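Local coordinates for MmoQ Response regulator (Methylococcus capsulatus, PDB 3LJX), which probably makes cyclic di-GMP from two GTP through a GGDEF domain elsewhere in the full-length protein, this chain being the part that holds its HDOD domain, at residues L147-A152 and E175-D180; F136-L141 and M187-W192; I199-L204 and R221-A226. All coordinates share one frame; numbering follows the deposited sequence.

Contact 1 of 3, residues L147-A152 and E175-D180; sequences LALATA and ERFATD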
loop_
_atom_site.group_PDB
_atom_site.type_symbol
_atom_site.label_atom_id
_atom_site.label_comp_id
_atom_site.label_asym_id
_atom_site.label_seq_id
_atom_site.Cartn_x
_atom_site.Cartn_y
_atom_site.Cartn_z
ATOM N N LEU A 147 0.433 4.282 -8.230
ATOM C CA LEU A 147 -0.036 5.639 -7.949
ATOM C C LEU A 147 1.065 6.666 -8.262
ATOM O O LEU A 147 0.808 7.703 -8.867
ATOM C CB LEU A 147 -0.410 5.759 -6.472
ATOM C CG LEU A 147 -1.685 6.476 -6.022
ATOM C CD1 LEU A 147 -1.358 7.400 -4.885
ATOM C CD2 LEU A 147 -2.416 7.217 -7.147
ATOM N N ALA A 148 2.291 6.370 -7.833
ATOM C CA ALA A 148 3.405 7.294 -8.014
ATOM C C ALA A 148 3.741 7.563 -9.483
ATOM O O ALA A 148 3.993 8.695 -9.858
ATOM C CB ALA A 148 4.635 6.800 -7.268
ATOM N N LEU A 149 3.746 6.530 -10.319
ATOM C CA LEU A 149 4.048 6.754 -11.724
ATOM C C LEU A 149 2.932 7.559 -12.380
ATOM O O LEU A 149 3.199 8.458 -13.181
ATOM C CB LEU A 149 4.198 5.428 -12.457
ATOM C CG LEU A 149 5.501 4.689 -12.240
ATOM C CD1 LEU A 149 5.480 3.362 -13.031
ATOM C CD2 LEU A 149 6.650 5.583 -12.659
ATOM N N ALA A 150 1.682 7.211 -12.057
ATOM C CA ALA A 150 0.519 7.886 -12.623
ATOM C C ALA A 150 0.544 9.363 -12.229
ATOM O O ALA A 150 0.184 10.231 -13.010
ATOM C CB ALA A 150 -0.775 7.226 -12.136
ATOM N N THR A 151 0.986 9.638 -11.007
ATOM C CA THR A 151 1.069 10.999 -10.519
ATOM C C THR A 151 2.235 11.769 -11.140
ATOM O O THR A 151 2.075 12.919 -11.550
ATOM C CB THR A 151 1.218 11.014 -9.001
ATOM O OG1 THR A 151 0.135 10.288 -8.420
ATOM C CG2 THR A 151 1.194 12.447 -8.489
ATOM N N ALA A 152 3.400 11.128 -11.214
ATOM C CA ALA A 152 4.618 11.763 -11.725
ATOM C C ALA A 152 4.548 12.039 -13.226
ATOM O O ALA A 152 4.870 13.142 -13.670
ATOM C CB ALA A 152 5.855 10.907 -11.407
ATOM N N GLU A 175 11.684 1.199 -19.741
ATOM C CA GLU A 175 12.140 1.947 -20.900
ATOM C C GLU A 175 11.878 3.448 -20.737
ATOM O O GLU A 175 12.768 4.283 -20.960
ATOM C CB GLU A 175 11.418 1.417 -22.133
ATOM C CG GLU A 175 12.052 1.740 -23.450
ATOM C CD GLU A 175 11.405 0.947 -24.579
ATOM O OE1 GLU A 175 11.800 -0.221 -24.789
ATOM O OE2 GLU A 175 10.487 1.484 -25.240
ATOM N N ARG A 176 10.654 3.789 -20.338
ATOM C CA ARG A 176 10.248 5.192 -20.252
ATOM C C ARG A 176 10.840 5.915 -19.037
ATOM O O ARG A 176 11.236 7.083 -19.120
ATOM C CB ARG A 176 8.719 5.293 -20.237
ATOM C CG ARG A 176 8.026 4.586 -21.403
ATOM C CD ARG A 176 8.239 5.337 -22.705
ATOM N NE ARG A 176 6.986 5.552 -23.420
ATOM C CZ ARG A 176 6.652 4.911 -24.534
ATOM N NH1 ARG A 176 7.493 4.031 -25.067
ATOM N NH2 ARG A 176 5.485 5.153 -25.121
ATOM N N PHE A 177 10.929 5.203 -17.917
ATOM C CA PHE A 177 11.176 5.835 -16.627
ATOM C C PHE A 177 12.412 5.312 -15.892
ATOM O O PHE A 177 12.759 5.818 -14.829
ATOM C CB PHE A 177 9.958 5.628 -15.715
ATOM C CG PHE A 177 8.638 5.978 -16.355
ATOM C CD1 PHE A 177 8.348 7.282 -16.719
ATOM C CD2 PHE A 177 7.672 5.011 -16.546
ATOM C CE1 PHE A 177 7.121 7.609 -17.287
ATOM C CE2 PHE A 177 6.447 5.335 -17.112
ATOM C CZ PHE A 177 6.176 6.631 -17.482
ATOM N N ALA A 178 13.062 4.293 -16.444
ATOM C CA ALA A 178 14.156 3.598 -15.759
ATOM C C ALA A 178 13.740 3.100 -14.381
ATOM O O ALA A 178 14.560 3.041 -13.468
ATOM C CB ALA A 178 15.377 4.471 -15.635
ATOM N N THR A 179 12.466 2.755 -14.234
ATOM C CA THR A 179 11.998 2.063 -13.047
ATOM C C THR A 179 10.650 1.466 -13.408
ATOM O O THR A 179 10.099 1.788 -14.459
ATOM C CB THR A 179 11.883 3.014 -11.836
ATOM O OG1 THR A 179 11.525 2.266 -10.672
ATOM C CG2 THR A 179 10.847 4.066 -12.083
ATOM N N ASP A 180 10.123 0.578 -12.574
ATOM C CA ASP A 180 8.799 0.039 -12.846
ATOM C C ASP A 180 7.988 0.145 -11.575
ATOM O O ASP A 180 8.550 0.429 -10.517
ATOM C CB ASP A 180 8.893 -1.413 -13.315
ATOM C CG ASP A 180 9.459 -2.329 -12.247
ATOM O OD1 ASP A 180 8.837 -2.450 -11.151
ATOM O OD2 ASP A 180 10.532 -2.909 -12.510
#

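Contact 2 of 3, residues F136-L141 and M187-W192; sequences FTLGLL and MLLTDW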
loop_
_atom_site.group_PDB
_atom_site.type_symbol
_atom_site.label_atom_id
_atom_site.label_comp_id
_atom_site.label_asym_id
_atom_site.label_seq_id
_atom_site.Cartn_x
_atom_site.Cartn_y
_atom_site.Cartn_z
ATOM N N PHE A 136 -1.661 -4.862 7.680
ATOM C CA PHE A 136 -2.705 -4.094 7.007
ATOM C C PHE A 136 -2.055 -3.006 6.158
ATOM O O PHE A 136 -2.340 -2.850 4.968
ATOM C CB PHE A 136 -3.624 -3.440 8.034
ATOM C CG PHE A 136 -4.632 -2.514 7.432
ATOM C CD1 PHE A 136 -4.257 -1.241 7.008
ATOM C CD2 PHE A 136 -5.960 -2.906 7.288
ATOM C CE1 PHE A 136 -5.189 -0.370 6.448
ATOM C CE2 PHE A 136 -6.895 -2.045 6.721
ATOM C CZ PHE A 136 -6.511 -0.771 6.306
ATOM N N THR A 137 -1.158 -2.272 6.803
ATOM C CA THR A 137 -0.468 -1.161 6.189
ATOM C C THR A 137 0.341 -1.601 4.984
ATOM O O THR A 137 0.298 -0.955 3.931
ATOM C CB THR A 137 0.450 -0.464 7.211
ATOM O OG1 THR A 137 -0.328 -0.081 8.350
ATOM C CG2 THR A 137 1.079 0.780 6.611
ATOM N N LEU A 138 1.076 -2.699 5.114
ATOM C CA LEU A 138 1.829 -3.196 3.960
ATOM C C LEU A 138 0.898 -3.590 2.806
ATOM O O LEU A 138 1.202 -3.340 1.632
ATOM C CB LEU A 138 2.714 -4.368 4.337
ATOM C CG LEU A 138 3.585 -4.842 3.174
ATOM C CD1 LEU A 138 4.368 -3.677 2.568
ATOM C CD2 LEU A 138 4.528 -5.962 3.617
ATOM N N GLY A 139 -0.241 -4.190 3.141
ATOM C CA GLY A 139 -1.219 -4.556 2.135
ATOM C C GLY A 139 -1.728 -3.307 1.428
ATOM O O GLY A 139 -1.787 -3.245 0.198
ATOM N N LEU A 140 -2.082 -2.296 2.213
ATOM C CA LEU A 140 -2.532 -1.025 1.665
ATOM C C LEU A 140 -1.552 -0.462 0.631
ATOM O O LEU A 140 -1.961 0.049 -0.430
ATOM C CB LEU A 140 -2.713 -0.015 2.798
ATOM C CG LEU A 140 -3.290 1.350 2.441
ATOM C CD1 LEU A 140 -4.782 1.228 2.107
ATOM C CD2 LEU A 140 -3.073 2.352 3.583
ATOM N N LEU A 141 -0.261 -0.575 0.939
ATOM C CA LEU A 141 0.793 0.125 0.198
ATOM C C LEU A 141 1.487 -0.748 -0.846
ATOM O O LEU A 141 2.353 -0.269 -1.570
ATOM C CB LEU A 141 1.843 0.645 1.182
ATOM C CG LEU A 141 1.760 2.051 1.795
ATOM C CD1 LEU A 141 0.439 2.790 1.510
ATOM C CD2 LEU A 141 2.097 2.032 3.288
HETATM N N MSE A 187 11.107 0.833 -3.335
HETATM C CA MSE A 187 11.963 1.968 -3.009
HETATM C C MSE A 187 11.212 2.944 -2.127
HETATM O O MSE A 187 11.775 3.472 -1.181
HETATM C CB MSE A 187 12.458 2.682 -4.261
HETATM C CG MSE A 187 13.358 1.823 -5.149
HETATM SE SE MSE A 187 13.758 2.761 -6.823
HETATM C CE MSE A 187 14.590 4.366 -6.079
ATOM N N LEU A 188 9.938 3.170 -2.439
ATOM C CA LEU A 188 9.096 4.046 -1.625
ATOM C C LEU A 188 8.996 3.472 -0.201
ATOM O O LEU A 188 9.252 4.177 0.792
ATOM C CB LEU A 188 7.707 4.178 -2.264
ATOM C CG LEU A 188 7.367 5.480 -3.010
ATOM C CD1 LEU A 188 8.593 6.132 -3.628
ATOM C CD2 LEU A 188 6.277 5.285 -4.053
ATOM N N LEU A 189 8.649 2.189 -0.109
ATOM C CA LEU A 189 8.449 1.551 1.191
ATOM C C LEU A 189 9.746 1.588 1.988
ATOM O O LEU A 189 9.747 1.775 3.210
ATOM C CB LEU A 189 7.958 0.103 1.034
ATOM C CG LEU A 189 6.562 -0.111 0.442
ATOM C CD1 LEU A 189 6.241 -1.605 0.323
ATOM C CD2 LEU A 189 5.490 0.597 1.267
ATOM N N THR A 190 10.857 1.412 1.290
ATOM C CA THR A 190 12.147 1.500 1.945
ATOM C C THR A 190 12.398 2.931 2.447
ATOM O O THR A 190 12.815 3.120 3.593
ATOM C CB THR A 190 13.254 1.060 1.007
ATOM O OG1 THR A 190 13.106 -0.338 0.753
ATOM C CG2 THR A 190 14.625 1.330 1.625
ATOM N N ASP A 191 12.123 3.933 1.613
ATOM C CA ASP A 191 12.268 5.322 2.062
ATOM C C ASP A 191 11.372 5.617 3.261
ATOM O O ASP A 191 11.748 6.402 4.118
ATOM C CB ASP A 191 11.974 6.346 0.953
ATOM C CG ASP A 191 12.460 7.771 1.326
ATOM O OD1 ASP A 191 13.691 7.939 1.550
ATOM O OD2 ASP A 191 11.632 8.721 1.397
ATOM N N TRP A 192 10.195 4.988 3.324
ATOM C CA TRP A 192 9.227 5.321 4.373
ATOM C C TRP A 192 9.457 4.566 5.684
ATOM O O TRP A 192 8.691 4.724 6.641
ATOM C CB TRP A 192 7.793 5.117 3.879
ATOM C CG TRP A 192 7.487 5.950 2.691
ATOM C CD1 TRP A 192 8.258 6.967 2.179
ATOM C CD2 TRP A 192 6.346 5.844 1.842
ATOM N NE1 TRP A 192 7.651 7.503 1.065
ATOM C CE2 TRP A 192 6.475 6.831 0.838
ATOM C CE3 TRP A 192 5.222 5.010 1.831
ATOM C CZ2 TRP A 192 5.525 7.006 -0.164
ATOM C CZ3 TRP A 192 4.276 5.184 0.837
ATOM C CH2 TRP A 192 4.432 6.176 -0.146
#

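Contact 3 of 3, residues I199-L204 and R221-A226; sequences IDALQL and RQLALA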
loop_
_atom_site.group_PDB
_atom_site.type_symbol
_atom_site.label_atom_id
_atom_site.label_comp_id
_atom_site.label_asym_id
_atom_site.label_seq_id
_atom_site.Cartn_x
_atom_site.Cartn_y
_atom_site.Cartn_z
ATOM N N ILE A 199 10.054 -5.839 2.433
ATOM C CA ILE A 199 10.178 -5.658 0.989
ATOM C C ILE A 199 10.469 -7.004 0.298
ATOM O O ILE A 199 9.906 -7.303 -0.770
ATOM C CB ILE A 199 11.260 -4.607 0.620
ATOM C CG1 ILE A 199 10.756 -3.187 0.892
ATOM C CG2 ILE A 199 11.601 -4.689 -0.842
ATOM C CD1 ILE A 199 10.953 -2.731 2.308
ATOM N N ASP A 200 11.322 -7.827 0.908
ATOM C CA ASP A 200 11.609 -9.137 0.326
ATOM C C ASP A 200 10.365 -10.017 0.328
ATOM O O ASP A 200 10.113 -10.754 -0.625
ATOM C CB ASP A 200 12.746 -9.856 1.063
ATOM C CG ASP A 200 14.115 -9.212 0.818
ATOM O OD1 ASP A 200 14.229 -8.319 -0.051
ATOM O OD2 ASP A 200 15.086 -9.603 1.502
ATOM N N ALA A 201 9.582 -9.949 1.397
ATOM C CA ALA A 201 8.402 -10.801 1.475
ATOM C C ALA A 201 7.439 -10.375 0.364
ATOM O O ALA A 201 6.842 -11.210 -0.319
ATOM C CB ALA A 201 7.762 -10.695 2.837
ATOM N N LEU A 202 7.336 -9.065 0.161
ATOM C CA LEU A 202 6.491 -8.501 -0.887
ATOM C C LEU A 202 6.943 -8.946 -2.272
ATOM O O LEU A 202 6.132 -9.394 -3.094
ATOM C CB LEU A 202 6.522 -6.978 -0.821
ATOM C CG LEU A 202 5.768 -6.263 -1.937
ATOM C CD1 LEU A 202 4.288 -6.658 -1.906
ATOM C CD2 LEU A 202 5.936 -4.730 -1.822
ATOM N N GLN A 203 8.238 -8.824 -2.536
ATOM C CA GLN A 203 8.764 -9.258 -3.827
ATOM C C GLN A 203 8.547 -10.753 -4.049
ATOM O O GLN A 203 8.117 -11.167 -5.124
ATOM C CB GLN A 203 10.245 -8.916 -3.965
ATOM C CG GLN A 203 10.727 -9.037 -5.402
ATOM C CD GLN A 203 12.126 -8.501 -5.609
ATOM O OE1 GLN A 203 12.854 -8.232 -4.652
ATOM N NE2 GLN A 203 12.513 -8.344 -6.868
ATOM N N LEU A 204 8.853 -11.555 -3.031
ATOM C CA LEU A 204 8.594 -12.990 -3.073
ATOM C C LEU A 204 7.125 -13.282 -3.408
ATOM O O LEU A 204 6.823 -14.174 -4.210
ATOM C CB LEU A 204 8.926 -13.618 -1.721
ATOM C CG LEU A 204 9.905 -14.778 -1.680
ATOM C CD1 LEU A 204 11.111 -14.478 -2.546
ATOM C CD2 LEU A 204 10.330 -15.042 -0.238
ATOM N N ARG A 221 3.555 -15.874 1.179
ATOM C CA ARG A 221 2.365 -16.627 0.778
ATOM C C ARG A 221 1.097 -15.944 1.302
ATOM O O ARG A 221 0.056 -15.973 0.646
ATOM C CB ARG A 221 2.442 -18.081 1.241
ATOM C CG ARG A 221 3.366 -18.950 0.373
ATOM C CD ARG A 221 3.389 -20.427 0.809
ATOM N NE ARG A 221 4.206 -20.618 2.006
ATOM C CZ ARG A 221 5.532 -20.709 1.985
ATOM N NH1 ARG A 221 6.192 -20.633 0.828
ATOM N NH2 ARG A 221 6.207 -20.867 3.116
ATOM N N GLN A 222 1.192 -15.287 2.456
ATOM C CA GLN A 222 0.039 -14.565 2.999
ATOM C C GLN A 222 -0.292 -13.336 2.173
ATOM O O GLN A 222 -1.473 -13.012 1.955
ATOM C CB GLN A 222 0.274 -14.171 4.446
ATOM C CG GLN A 222 0.330 -15.359 5.429
ATOM C CD GLN A 222 0.828 -14.919 6.807
ATOM O OE1 GLN A 222 1.690 -14.029 6.917
ATOM N NE2 GLN A 222 0.289 -15.536 7.861
ATOM N N LEU A 223 0.754 -12.666 1.707
ATOM C CA LEU A 223 0.607 -11.507 0.834
ATOM C C LEU A 223 0.002 -11.931 -0.495
ATOM O O LEU A 223 -0.946 -11.309 -0.975
ATOM C CB LEU A 223 1.964 -10.853 0.588
ATOM C CG LEU A 223 2.420 -9.888 1.680
ATOM C CD1 LEU A 223 3.952 -9.939 1.881
ATOM C CD2 LEU A 223 1.927 -8.481 1.331
ATOM N N ALA A 224 0.549 -13.002 -1.073
ATOM C CA ALA A 224 0.079 -13.503 -2.361
ATOM C C ALA A 224 -1.400 -13.860 -2.250
ATOM O O ALA A 224 -2.185 -13.571 -3.150
ATOM C CB ALA A 224 0.915 -14.732 -2.825
ATOM N N LEU A 225 -1.783 -14.464 -1.129
ATOM C CA LEU A 225 -3.176 -14.820 -0.931
ATOM C C LEU A 225 -4.080 -13.581 -0.810
ATOM O O LEU A 225 -5.183 -13.559 -1.356
ATOM C CB LEU A 225 -3.328 -15.699 0.289
ATOM C CG LEU A 225 -4.554 -16.578 0.224
ATOM C CD1 LEU A 225 -4.452 -17.507 -0.985
ATOM C CD2 LEU A 225 -4.642 -17.359 1.514
ATOM N N ALA A 226 -3.618 -12.552 -0.104
ATOM C CA ALA A 226 -4.406 -11.327 0.009
ATOM C C ALA A 226 -4.591 -10.710 -1.373
ATOM O O ALA A 226 -5.668 -10.206 -1.701
ATOM C CB ALA A 226 -3.733 -10.322 0.939
#

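Contact 1 of 3, residues L147-A152 and E175-D180
A small, buried, wholly apolar contact sets Leu149 of helix 144-152 against Phe177, the last residue of helix 166-177, near the periphery of the chain. Leu149 CD2 lies over one face of the Phe177 ring, 4.0 Å above its plane and displaced toward the rim, so that the nearest ring atom is Phe177 CD2 at 4.1 Å. In both residues CG stands anti to the carbonyl carbon (chi1 -77° in Leu149, -49° in Phe177), which brings the leucine branch and the ring together. The opposite face is covered from within its own helix: Arg176 CB sits 3.7 Å above the centre of the Phe177 ring. The ring is thus clasped between an aliphatic branch and its neighbour's CB, and it also stacks with Trp153. The other branch of Leu149, CD1, diverges to the side of the ring and lies 4.3 Å from Asp180 C. In the helical HDOD domain, Leu149 therefore packs where helix 166-177 ends and the chain turns into helix 181-191: Ala178 leaves the helix with positive phi (54°), and Asp180 is the N-cap of the next one. CB of Asp180 points away from helix 144-152, and the carboxylate caps helix 181-191; OD1 accepts from the backbone N of Glu183, while OD2 forms a salt bridge with Arg174 NE, a charge pairing that probably favours the ionised acid. His181, Leu184 and Tyr157 pack around Leu149 as well.

Contact 2 of 3, residues F136-L141 and M187-W192
Leu189 of helix 181-191 pushes its forked end against Leu138 and Leu141, which stand one turn apart on helix 132-141, and each of its methyls takes one of them. CD1 of Leu189 meets Leu138 CD1 at 3.6 Å, the two side chains crossing at about a right angle. CD2 of Leu189 lies against the root of Leu141, 3.6 Å from Leu141 CB and 4.0 Å from its CG. The end of Leu189 thus fills the notch between Leu138 and Leu141. Leu138 does not start out aimed at its partner; with CG anti to the backbone N (chi1 -176°) and chi2 at 53°, CD1 is brought to Leu189. Leu141, by contrast, faces the other helix directly, and its branch point serves two neighbours: beyond Leu189, Leu141 CG meets the rim of the Trp192 indole, 4.1 Å from CZ3 and close to the ring plane. Trp192 is thus a flat edge beside the leucine fork, and over one of its faces stands the carbonyl Leu188 O, offset toward the rim. The interface is purely apolar and close to the centre of the chain (about 5 Å from it, centre to centre), within the helical HDOD domain. Helix 196-204 continues the packing on one flank, Phe198 touching Leu138 and Leu202 touching Leu189, while helix 47-58 supplies Pro47 against Leu141, Arg55 against Trp192, and Asn58, whose ND2 donates to Trp192 O.

Contact 3 of 3, residues I199-L204 and R221-A226
Leu223 carries this helix-to-helix contact alone from its side, setting its two methyls against Ala201 and Leu202 of helix 196-204. The interactions across it are all apolar or van der Waals in kind. Leu223 CD1 rests on the backbone between the two residues, 3.8 Å from Ala201 C, equally near Ala201 O, and 3.9 Å from Leu202 N. The same methyl lies 4.0 Å from Ala201 CB, whose small size lets it sit close to the main chain. The second branch, CD2, makes a looser approach to Leu202 CD1 at 4.4 Å. CB of Leu202 points away from helix 214-233; with CG anti to the backbone N (chi1 175°), CD2 runs toward Leu189, while CD1 is left to meet Leu223. The backbones come close, 6.8 Å from Leu202 CA to Leu223 CA, which fits this methyl-on-backbone seating.

Polar groups are used outside the contact: Arg221 NH1 donates to the carbonyls of Ile210 and Asp212, Gln222 OE1 pairs with Thr129 OG1, and Ser205 OG hydrogen-bonds Leu202 O just past the end of helix 196-204. Leu120 of helix 106-125 touches Leu223, and Phe219 covers Ala201. A leucine methyl thus lies over the Ala201-Leu202 backbone where helix 214-233 packs on helix 196-204 in this all-helical part of the protein, which holds the HDOD domain.

In the fold
After the N-terminal helices, 19-29 to 106-125, the chain reaches helix 132-141, which opens contact 2, and then helix 144-152, which opens contact 1. Contact 1 closes first, at 175-180, after a short, mostly helical excursion; contact 2 closes at 187-192 on the next helix, so contact 1 is nested within its larger loop. Contact 3 follows in series, from helix 196-204 to helix 214-233. Contact 2 is the middle member: Ala148 touches Leu188 toward contact 1, whereas Thr190 meets Ile199 and Leu138 meets Leu223 toward contact 3. Contacts 1 and 3 do not touch. Together the three join helices 132-141, 144-152 and 166-177, through helix 181-191, to helices 196-204 and 214-233.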